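Local structure of PAN2-PAN3 deadenylation complex catalytic subunit pan2 (Neurospora crassa, 4CZV) at residues Q112-M117 / I127-W132. The protein is the catalytic subunit of the PAN deadenylation complex, which probably shortens mRNA poly(A) tails, releasing 5'-AMP; this fragment is its N-terminal WD-repeat beta-propeller. Residues are numbered along the deposited sequence; the frame is centred on the assembly and turned at random.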
ATOM      1  N   GLN A 112       9.665  11.885  13.454  1.00 29.06           N
ATOM      2  CA  GLN A 112       9.930  11.041  14.616  1.00 31.62           C
ATOM      3  C   GLN A 112       9.467   9.599  14.414  1.00 29.17           C
ATOM      4  O   GLN A 112      10.175   8.664  14.781  1.00 28.45           O
ATOM      5  CB  GLN A 112       9.266  11.635  15.860  1.00 35.72           C
ATOM      6  CG  GLN A 112       9.901  12.932  16.330  1.00 39.47           C
ATOM      7  CD  GLN A 112      11.320  12.736  16.833  1.00 45.54           C
ATOM      8  OE1 GLN A 112      11.539  12.142  17.890  1.00 50.22           O
ATOM      9  NE2 GLN A 112      12.296  13.235  16.074  1.00 47.72           N
ATOM     10  N   ASP A 113       8.280   9.424  13.840  1.00 27.46           N
ATOM     11  CA  ASP A 113       7.775   8.092  13.534  1.00 26.29           C
ATOM     12  C   ASP A 113       6.790   8.144  12.369  1.00 24.90           C
ATOM     13  O   ASP A 113       5.583   7.925  12.540  1.00 24.11           O
ATOM     14  CB  ASP A 113       7.121   7.465  14.771  1.00 26.37           C
ATOM     15  CG  ASP A 113       6.769   6.000  14.567  1.00 25.62           C
ATOM     16  OD1 ASP A 113       7.146   5.432  13.517  1.00 24.84           O
ATOM     17  OD2 ASP A 113       6.124   5.413  15.461  1.00 26.11           O
ATOM     18  N   LEU A 114       7.319   8.436  11.185  1.00 23.72           N
ATOM     19  CA  LEU A 114       6.515   8.517   9.975  1.00 22.53           C
ATOM     20  C   LEU A 114       6.039   7.134   9.553  1.00 21.13           C
ATOM     21  O   LEU A 114       6.766   6.155   9.705  1.00 20.11           O
ATOM     22  CB  LEU A 114       7.314   9.169   8.846  1.00 22.01           C
ATOM     23  CG  LEU A 114       7.936  10.523   9.187  1.00 22.37           C
ATOM     24  CD1 LEU A 114       8.808  11.019   8.040  1.00 22.48           C
ATOM     25  CD2 LEU A 114       6.864  11.538   9.533  1.00 22.89           C
ATOM     26  N   ARG A 115       4.824   7.059   9.017  1.00 20.75           N
ATOM     27  CA  ARG A 115       4.241   5.777   8.625  1.00 20.68           C
ATOM     28  C   ARG A 115       3.664   5.798   7.213  1.00 19.11           C
ATOM     29  O   ARG A 115       3.535   4.750   6.577  1.00 18.85           O
ATOM     30  CB  ARG A 115       3.145   5.357   9.619  1.00 22.17           C
ATOM     31  CG  ARG A 115       3.652   5.027  11.024  1.00 24.10           C
ATOM     32  CD  ARG A 115       4.720   3.947  10.978  1.00 24.35           C
ATOM     33  NE  ARG A 115       5.199   3.588  12.305  1.00 25.50           N
ATOM     34  CZ  ARG A 115       4.770   2.537  13.000  1.00 25.52           C
ATOM     35  NH1 ARG A 115       3.842   1.738  12.492  1.00 25.67           N
ATOM     36  NH2 ARG A 115       5.269   2.287  14.202  1.00 26.24           N
ATOM     37  N   ALA A 116       3.309   6.982   6.725  1.00 18.64           N
ATOM     38  CA  ALA A 116       2.635   7.079   5.431  1.00 18.97           C
ATOM     39  C   ALA A 116       2.935   8.381   4.701  1.00 18.19           C
ATOM     40  O   ALA A 116       3.284   9.393   5.306  1.00 19.12           O
ATOM     41  CB  ALA A 116       1.130   6.926   5.612  1.00 20.43           C
ATOM     42  N   MET A 117       2.794   8.341   3.383  1.00 17.88           N
ATOM     43  CA  MET A 117       2.915   9.539   2.570  1.00 18.02           C
ATOM     44  C   MET A 117       2.013   9.442   1.358  1.00 17.73           C
ATOM     45  O   MET A 117       1.672   8.346   0.914  1.00 17.15           O
ATOM     46  CB  MET A 117       4.362   9.771   2.129  1.00 17.99           C
ATOM     47  CG  MET A 117       4.932   8.678   1.242  1.00 17.35           C
ATOM     48  SD  MET A 117       6.650   9.013   0.776  1.00 17.29           S
ATOM     49  CE  MET A 117       7.081   7.495  -0.062  1.00 12.67           C
ATOM     50  N   ILE A 127       4.506  16.156  -1.787  1.00 22.12           N
ATOM     51  CA  ILE A 127       3.955  15.076  -0.979  1.00 21.81           C
ATOM     52  C   ILE A 127       3.629  15.505   0.441  1.00 21.93           C
ATOM     53  O   ILE A 127       4.210  16.451   0.973  1.00 22.89           O
ATOM     54  CB  ILE A 127       4.909  13.857  -0.893  1.00 20.26           C
ATOM     55  CG1 ILE A 127       6.249  14.258  -0.259  1.00 21.12           C
ATOM     56  CG2 ILE A 127       5.092  13.213  -2.261  1.00 19.13           C
ATOM     57  CD1 ILE A 127       7.151  13.077   0.044  1.00 20.86           C
ATOM     58  N   LEU A 128       2.685  14.785   1.039  1.00 22.12           N
ATOM     59  CA  LEU A 128       2.340  14.934   2.444  1.00 22.51           C
ATOM     60  C   LEU A 128       2.879  13.737   3.213  1.00 22.16           C
ATOM     61  O   LEU A 128       2.784  12.597   2.764  1.00 21.30           O
ATOM     62  CB  LEU A 128       0.828  15.044   2.635  1.00 22.93           C
ATOM     63  CG  LEU A 128       0.341  15.131   4.085  1.00 23.74           C
ATOM     64  CD1 LEU A 128       0.644  16.503   4.679  1.00 23.73           C
ATOM     65  CD2 LEU A 128      -1.146  14.801   4.184  1.00 23.77           C
ATOM     66  N   VAL A 129       3.435  13.996   4.381  1.00 22.16           N
ATOM     67  CA  VAL A 129       4.111  12.965   5.128  1.00 21.98           C
ATOM     68  C   VAL A 129       3.602  12.962   6.571  1.00 22.43           C
ATOM     69  O   VAL A 129       3.520  14.012   7.205  1.00 22.93           O
ATOM     70  CB  VAL A 129       5.642  13.184   5.051  1.00 22.72           C
ATOM     71  CG1 VAL A 129       6.321  12.677   6.270  1.00 22.33           C
ATOM     72  CG2 VAL A 129       6.211  12.537   3.782  1.00 22.54           C
ATOM     73  N   ALA A 130       3.235  11.783   7.073  1.00 22.65           N
ATOM     74  CA  ALA A 130       2.658  11.659   8.410  1.00 22.64           C
ATOM     75  C   ALA A 130       2.942  10.293   9.036  1.00 22.00           C
ATOM     76  O   ALA A 130       3.492   9.399   8.389  1.00 21.04           O
ATOM     77  CB  ALA A 130       1.153  11.908   8.364  1.00 23.42           C
ATOM     78  N   GLY A 131       2.552  10.136  10.297  1.00 22.29           N
ATOM     79  CA  GLY A 131       2.777   8.894  11.009  1.00 22.81           C
ATOM     80  C   GLY A 131       2.161   8.868  12.394  1.00 23.65           C
ATOM     81  O   GLY A 131       1.145   9.516  12.653  1.00 23.45           O
ATOM     82  N   TRP A 132       2.781   8.109  13.291  1.00 23.98           N
ATOM     83  CA  TRP A 132       2.295   8.009  14.658  1.00 25.39           C
ATOM     84  C   TRP A 132       2.944   9.113  15.490  1.00 25.27           C
ATOM     85  O   TRP A 132       3.778   8.862  16.366  1.00 25.19           O
ATOM     86  CB  TRP A 132       2.578   6.616  15.227  1.00 27.97           C
ATOM     87  CG  TRP A 132       1.798   5.527  14.519  1.00 29.31           C
ATOM     88  CD1 TRP A 132       0.970   5.681  13.440  1.00 29.86           C
ATOM     89  CD2 TRP A 132       1.766   4.134  14.850  1.00 29.98           C
ATOM     90  NE1 TRP A 132       0.432   4.471  13.078  1.00 29.63           N
ATOM     91  CE2 TRP A 132       0.900   3.505  13.929  1.00 29.95           C
ATOM     92  CE3 TRP A 132       2.381   3.356  15.835  1.00 30.75           C
ATOM     93  CZ2 TRP A 132       0.637   2.135  13.964  1.00 30.07           C
ATOM     94  CZ3 TRP A 132       2.121   1.995  15.867  1.00 30.54           C
ATOM     95  CH2 TRP A 132       1.257   1.399  14.937  1.00 30.98           C
TER
HETATM   96  O   HOH W   1       5.404   6.763  17.566  1.00 26.67           O
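The guanidinium of Arg115 lies flat over one face of the Trp132 indole, the two planes 26° apart, with CZ 3.8 Å from the centroid of the six-membered ring in a cation-pi contact. Its CG sits over the five-membered ring as a CH-pi partner, because the arginine chain bends at chi2 (-56°) and then runs extended along the indole. A long, flat-ended arginine can thus cover both rings. Asp113 fixes its rotation: NE donates to OD1 at 2.9 Å in a nearly straight salt-bridge hydrogen bond; OD1 lies in the guanidinium plane, whereas NE approaches the carboxylate from above its plane. OD1 also meets Ser90, while a water joins OD2 to Trp132 O. Trp132 NE1 bonds Ser157 of the next blade. Were the indole cut back to an alanine, the guanidinium would probably lose its flat support and Ser157 its N-H partner.

Behind this stack the antiparallel strands carry a classic beta bulge: Ala130 O accepts from Arg115 N (2.8 Å) and Ala116 N (2.9 Å), so two residues face one. Ala130 N returns a bond to Ala116 O (3.0 Å). Gly131 is pressed against the other strand, its CA 3.9 Å from that of Leu114, and a side chain there would strike Asp113 O. Val129 and Met117 share one face of the sheet, CG2 packing 3.7 Å from Met117 CB; branched Val129 also turns CG1 to both Leu114 methyls. Leu88 of the preceding blade touches Leu114 and Met117. The hairpin forms the first two strands of a four-stranded propeller blade, in the predicted third WD repeat. Both ends join blades, aliphatic contacts reaching the preceding one and polar ones Ser90 and Ser157, while the arginine's charge is probably balanced by Asp113 and stabilised by the electron-rich indole face.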